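Long-range contact in effector protein Lem4 (lpg1101) (PDB 6CGK), which acts as a membrane-associated protein tyrosine phosphatase, a translocated effector whose phosphatase domain belongs to the haloacid dehalogenase superfamily and binds magnesium: residues L22-V36 / K67-Q79. The protein carries 1 engineered substitution. Sequence-based numbering, arbitrary orientation.
Sequences LNFDGTITGAHGKEV and KIKITENAKNFLQ. Engineered in segment 22-36: Asn23 (natural residue Asp). With MG (magnesium ion), chain C; PO4 (phosphate ion), chain B.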
# COMPACT_ATOMS: atom_id res chain seq x y z
N LEU A 22 3.61 0.80 -0.24
CA LEU A 22 3.28 -0.62 -0.33
C LEU A 22 2.66 -0.89 -1.69
O LEU A 22 1.70 -0.22 -2.08
CB LEU A 22 2.31 -1.03 0.78
CG LEU A 22 2.62 -0.68 2.24
CD1 LEU A 22 1.49 -1.10 3.16
CD2 LEU A 22 3.94 -1.32 2.67
N ASN A 23 3.23 -1.85 -2.39
CA ASN A 23 2.51 -2.50 -3.46
C ASN A 23 1.28 -3.21 -2.88
O ASN A 23 1.23 -3.50 -1.69
CB ASN A 23 3.43 -3.50 -4.15
CG ASN A 23 2.78 -4.19 -5.26
OD1 ASN A 23 2.60 -5.40 -5.21
ND2 ASN A 23 2.44 -3.45 -6.31
N PHE A 24 0.28 -3.48 -3.73
CA PHE A 24 -0.91 -4.17 -3.21
C PHE A 24 -0.93 -5.66 -3.55
O PHE A 24 -0.78 -6.49 -2.65
CB PHE A 24 -2.20 -3.52 -3.74
CG PHE A 24 -3.45 -4.09 -3.13
CD1 PHE A 24 -3.81 -3.73 -1.82
CD2 PHE A 24 -4.26 -4.96 -3.84
CE1 PHE A 24 -4.98 -4.26 -1.25
CE2 PHE A 24 -5.43 -5.50 -3.27
CZ PHE A 24 -5.78 -5.15 -1.97
N ASP A 25 -1.08 -6.03 -4.82
CA ASP A 25 -1.24 -7.44 -5.16
C ASP A 25 0.07 -8.18 -4.91
O ASP A 25 1.12 -7.81 -5.46
CB ASP A 25 -1.63 -7.63 -6.63
CG ASP A 25 -2.97 -7.02 -6.95
OD1 ASP A 25 -3.96 -7.42 -6.31
OD2 ASP A 25 -3.03 -6.14 -7.83
N GLY A 26 0.00 -9.23 -4.11
CA GLY A 26 1.15 -10.06 -3.83
C GLY A 26 1.98 -9.58 -2.67
O GLY A 26 2.87 -10.31 -2.20
N THR A 27 1.74 -8.36 -2.21
CA THR A 27 2.43 -7.76 -1.08
C THR A 27 1.50 -7.69 0.12
O THR A 27 1.71 -8.38 1.12
CB THR A 27 2.95 -6.37 -1.46
OG1 THR A 27 3.82 -6.50 -2.59
CG2 THR A 27 3.72 -5.75 -0.33
N ILE A 28 0.43 -6.90 0.00
CA ILE A 28 -0.63 -6.92 1.00
C ILE A 28 -1.51 -8.17 0.86
O ILE A 28 -1.98 -8.70 1.87
CB ILE A 28 -1.43 -5.62 0.90
CG1 ILE A 28 -0.58 -4.46 1.46
CG2 ILE A 28 -2.76 -5.70 1.67
CD1 ILE A 28 -1.02 -3.10 0.98
N THR A 29 -1.72 -8.68 -0.37
CA THR A 29 -2.45 -9.93 -0.56
C THR A 29 -1.49 -11.08 -0.82
O THR A 29 -0.27 -10.89 -0.93
CB THR A 29 -3.43 -9.84 -1.74
OG1 THR A 29 -2.69 -9.86 -2.97
CG2 THR A 29 -4.25 -8.58 -1.69
N GLY A 30 -2.05 -12.28 -0.95
CA GLY A 30 -1.23 -13.44 -1.23
C GLY A 30 -1.10 -13.82 -2.69
O GLY A 30 -0.68 -14.94 -2.98
N ALA A 31 -1.47 -12.94 -3.61
CA ALA A 31 -1.50 -13.29 -5.03
C ALA A 31 -0.93 -12.17 -5.88
O ALA A 31 -1.39 -11.03 -5.79
CB ALA A 31 -2.92 -13.60 -5.49
N HIS A 32 0.07 -12.51 -6.70
CA HIS A 32 0.65 -11.57 -7.66
C HIS A 32 -0.45 -10.97 -8.54
O HIS A 32 -1.42 -11.64 -8.90
CB HIS A 32 1.71 -12.28 -8.53
CG HIS A 32 2.48 -11.37 -9.45
ND1 HIS A 32 1.95 -10.85 -10.62
CD2 HIS A 32 3.76 -10.92 -9.39
CE1 HIS A 32 2.86 -10.11 -11.22
NE2 HIS A 32 3.97 -10.14 -10.50
N GLY A 33 -0.27 -9.70 -8.89
CA GLY A 33 -1.31 -9.00 -9.64
C GLY A 33 -1.69 -9.66 -10.95
O GLY A 33 -2.84 -9.56 -11.39
N LYS A 34 -0.73 -10.33 -11.62
CA LYS A 34 -1.05 -10.96 -12.90
C LYS A 34 -2.16 -11.99 -12.76
O LYS A 34 -2.95 -12.18 -13.69
CB LYS A 34 0.20 -11.62 -13.50
N GLU A 35 -2.25 -12.65 -11.62
CA GLU A 35 -3.26 -13.69 -11.50
C GLU A 35 -4.56 -13.19 -10.90
O GLU A 35 -5.47 -14.00 -10.67
CB GLU A 35 -2.73 -14.88 -10.70
CG GLU A 35 -2.10 -14.61 -9.37
CD GLU A 35 -1.21 -15.77 -8.95
OE1 GLU A 35 -0.08 -15.87 -9.47
OE2 GLU A 35 -1.64 -16.60 -8.12
N VAL A 36 -4.71 -11.88 -10.72
CA VAL A 36 -5.93 -11.32 -10.15
C VAL A 36 -6.49 -10.18 -11.00
O VAL A 36 -7.70 -9.97 -11.06
CB VAL A 36 -5.65 -10.85 -8.70
CG1 VAL A 36 -6.49 -9.64 -8.36
CG2 VAL A 36 -5.96 -12.00 -7.74
N LYS A 67 -5.44 -17.26 -1.39
CA LYS A 67 -4.31 -16.50 -1.92
C LYS A 67 -4.71 -15.09 -2.29
O LYS A 67 -3.88 -14.17 -2.25
CB LYS A 67 -3.71 -17.20 -3.15
CG LYS A 67 -4.49 -16.94 -4.44
CD LYS A 67 -3.87 -17.60 -5.70
CE LYS A 67 -4.69 -17.27 -6.97
NZ LYS A 67 -4.14 -17.81 -8.26
N ILE A 68 -5.97 -14.88 -2.68
CA ILE A 68 -6.32 -13.53 -3.12
C ILE A 68 -6.60 -12.59 -1.96
O ILE A 68 -6.68 -11.37 -2.17
CB ILE A 68 -7.54 -13.51 -4.06
CG1 ILE A 68 -8.83 -13.75 -3.29
CG2 ILE A 68 -7.34 -14.50 -5.18
CD1 ILE A 68 -10.00 -13.00 -3.88
N LYS A 69 -6.75 -13.10 -0.74
CA LYS A 69 -7.12 -12.22 0.37
C LYS A 69 -5.93 -11.44 0.92
O LYS A 69 -4.77 -11.83 0.80
CB LYS A 69 -7.75 -13.03 1.49
CG LYS A 69 -8.96 -13.86 1.03
CD LYS A 69 -9.52 -14.75 2.14
CE LYS A 69 -10.75 -15.53 1.66
NZ LYS A 69 -11.38 -16.24 2.83
N ILE A 70 -6.25 -10.31 1.56
CA ILE A 70 -5.27 -9.63 2.41
C ILE A 70 -4.78 -10.62 3.46
O ILE A 70 -5.58 -11.39 4.04
CB ILE A 70 -5.91 -8.38 3.04
CG1 ILE A 70 -6.31 -7.41 1.93
CG2 ILE A 70 -4.97 -7.72 4.02
CD1 ILE A 70 -6.77 -6.07 2.37
N THR A 71 -3.47 -10.70 3.65
CA THR A 71 -2.99 -11.73 4.54
C THR A 71 -3.22 -11.28 5.97
O THR A 71 -3.34 -10.09 6.24
CB THR A 71 -1.51 -12.05 4.34
OG1 THR A 71 -0.73 -10.97 4.85
CG2 THR A 71 -1.19 -12.29 2.87
N GLU A 72 -3.28 -12.25 6.88
CA GLU A 72 -3.50 -11.91 8.28
C GLU A 72 -2.47 -10.91 8.79
O GLU A 72 -2.82 -9.92 9.43
CB GLU A 72 -3.47 -13.19 9.12
CG GLU A 72 -4.20 -13.04 10.44
CD GLU A 72 -5.71 -13.00 10.25
OE1 GLU A 72 -6.35 -12.02 10.69
OE2 GLU A 72 -6.25 -13.96 9.64
N ASN A 73 -1.19 -11.16 8.51
CA ASN A 73 -0.15 -10.28 9.03
C ASN A 73 -0.15 -8.92 8.36
O ASN A 73 0.25 -7.92 8.97
CB ASN A 73 1.21 -10.96 8.88
CG ASN A 73 1.34 -12.19 9.76
OD1 ASN A 73 0.71 -12.28 10.81
ND2 ASN A 73 2.16 -13.14 9.33
N ALA A 74 -0.56 -8.83 7.10
CA ALA A 74 -0.61 -7.53 6.44
C ALA A 74 -1.76 -6.70 7.00
O ALA A 74 -1.65 -5.49 7.16
CB ALA A 74 -0.76 -7.70 4.92
N LYS A 75 -2.88 -7.36 7.28
CA LYS A 75 -4.01 -6.69 7.91
C LYS A 75 -3.59 -6.08 9.23
O LYS A 75 -3.83 -4.90 9.50
CB LYS A 75 -5.13 -7.70 8.13
CG LYS A 75 -6.26 -7.21 8.99
CD LYS A 75 -7.22 -8.38 9.24
CE LYS A 75 -8.60 -7.96 9.72
NZ LYS A 75 -8.58 -7.22 11.00
N ASN A 76 -2.96 -6.89 10.09
CA ASN A 76 -2.52 -6.38 11.39
C ASN A 76 -1.53 -5.24 11.23
O ASN A 76 -1.60 -4.24 11.96
CB ASN A 76 -1.91 -7.51 12.21
CG ASN A 76 -2.93 -8.51 12.68
OD1 ASN A 76 -4.13 -8.22 12.72
ND2 ASN A 76 -2.47 -9.69 13.04
N PHE A 77 -0.61 -5.36 10.27
CA PHE A 77 0.35 -4.29 10.01
C PHE A 77 -0.36 -2.99 9.64
O PHE A 77 -0.07 -1.93 10.20
CB PHE A 77 1.33 -4.72 8.91
CG PHE A 77 2.33 -3.67 8.52
CD1 PHE A 77 3.51 -3.52 9.22
CD2 PHE A 77 2.09 -2.84 7.44
CE1 PHE A 77 4.44 -2.55 8.87
CE2 PHE A 77 3.02 -1.87 7.06
CZ PHE A 77 4.20 -1.72 7.78
N LEU A 78 -1.30 -3.06 8.69
CA LEU A 78 -2.00 -1.85 8.28
C LEU A 78 -2.78 -1.25 9.44
O LEU A 78 -2.80 -0.02 9.62
CB LEU A 78 -2.95 -2.14 7.12
CG LEU A 78 -2.25 -2.52 5.83
CD1 LEU A 78 -3.20 -3.22 4.82
CD2 LEU A 78 -1.60 -1.23 5.25
N GLN A 79 -3.42 -2.09 10.24
CA GLN A 79 -4.17 -1.58 11.37
C GLN A 79 -3.24 -0.95 12.40
O GLN A 79 -3.57 0.09 12.98
CB GLN A 79 -5.00 -2.70 11.99
CG GLN A 79 -6.15 -3.11 11.10
CD GLN A 79 -7.05 -4.13 11.74
OE1 GLN A 79 -8.25 -4.14 11.48
NE2 GLN A 79 -6.48 -5.02 12.55
MG MG C . 2.46 -6.79 -6.57
P PO4 B . 0.09 -4.46 -8.04
O1 PO4 B . -0.68 -4.00 -6.81
O2 PO4 B . 0.79 -3.32 -8.79
O3 PO4 B . -0.93 -5.11 -8.97
O4 PO4 B . 1.08 -5.54 -7.67
O HOH W 1 1.40 -10.33 3.53
O HOH W 2 2.33 -8.32 -7.93
O HOH W 3 3.93 -5.84 -7.71
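Ile28 sits in a hollow made by Ile70, Ala74 and Leu78, where the active-site loop of the haloacid dehalogenase (HAD) fold, leaving strand 19-23, rests on helix 72-82 and its lead-in. A chi1 of -72° sets CG1 beside the backbone N and leaves CG2 anti to it as the bump: it lies 3.8 Å from Ile70 CG2, the two side chains running side by side, and 4.0 Å from Leu78 CD1. Ala74 suits the floor because its short CB lets the Ile28 backbone come close, 3.4 Å from CB to Ile28 O. That carbonyl accepts a nearly straight bond from Thr71 N (164° at the hydrogen), while Thr71 OG1 caps the helix by accepting from Ala74 N. Leu22 CD1 fills the next hollow, against Leu78 CD2 and the edge of the Phe77 ring.

Thr29 and Ile70 form a single beta bridge. Beside it Gly30, lacking a side chain, leaves room for Lys67 O, and its N donates a long, bent bond (3.3 Å, 137°) to Lys69 O. Thr29 OG1 accepts from Gly26 N, bracing the turn after Asp25, whose backbone O binds magnesium beside Asp155 and the engineered Asn23 (naturally aspartate); Asp25 N donates to phosphate O1. At the solvent-exposed end the extended Lys67 chain passes Ala31 CB, and its NZ forms a salt bridge with Glu35 OE2, 2.8 Å away and met from above the carboxylate plane.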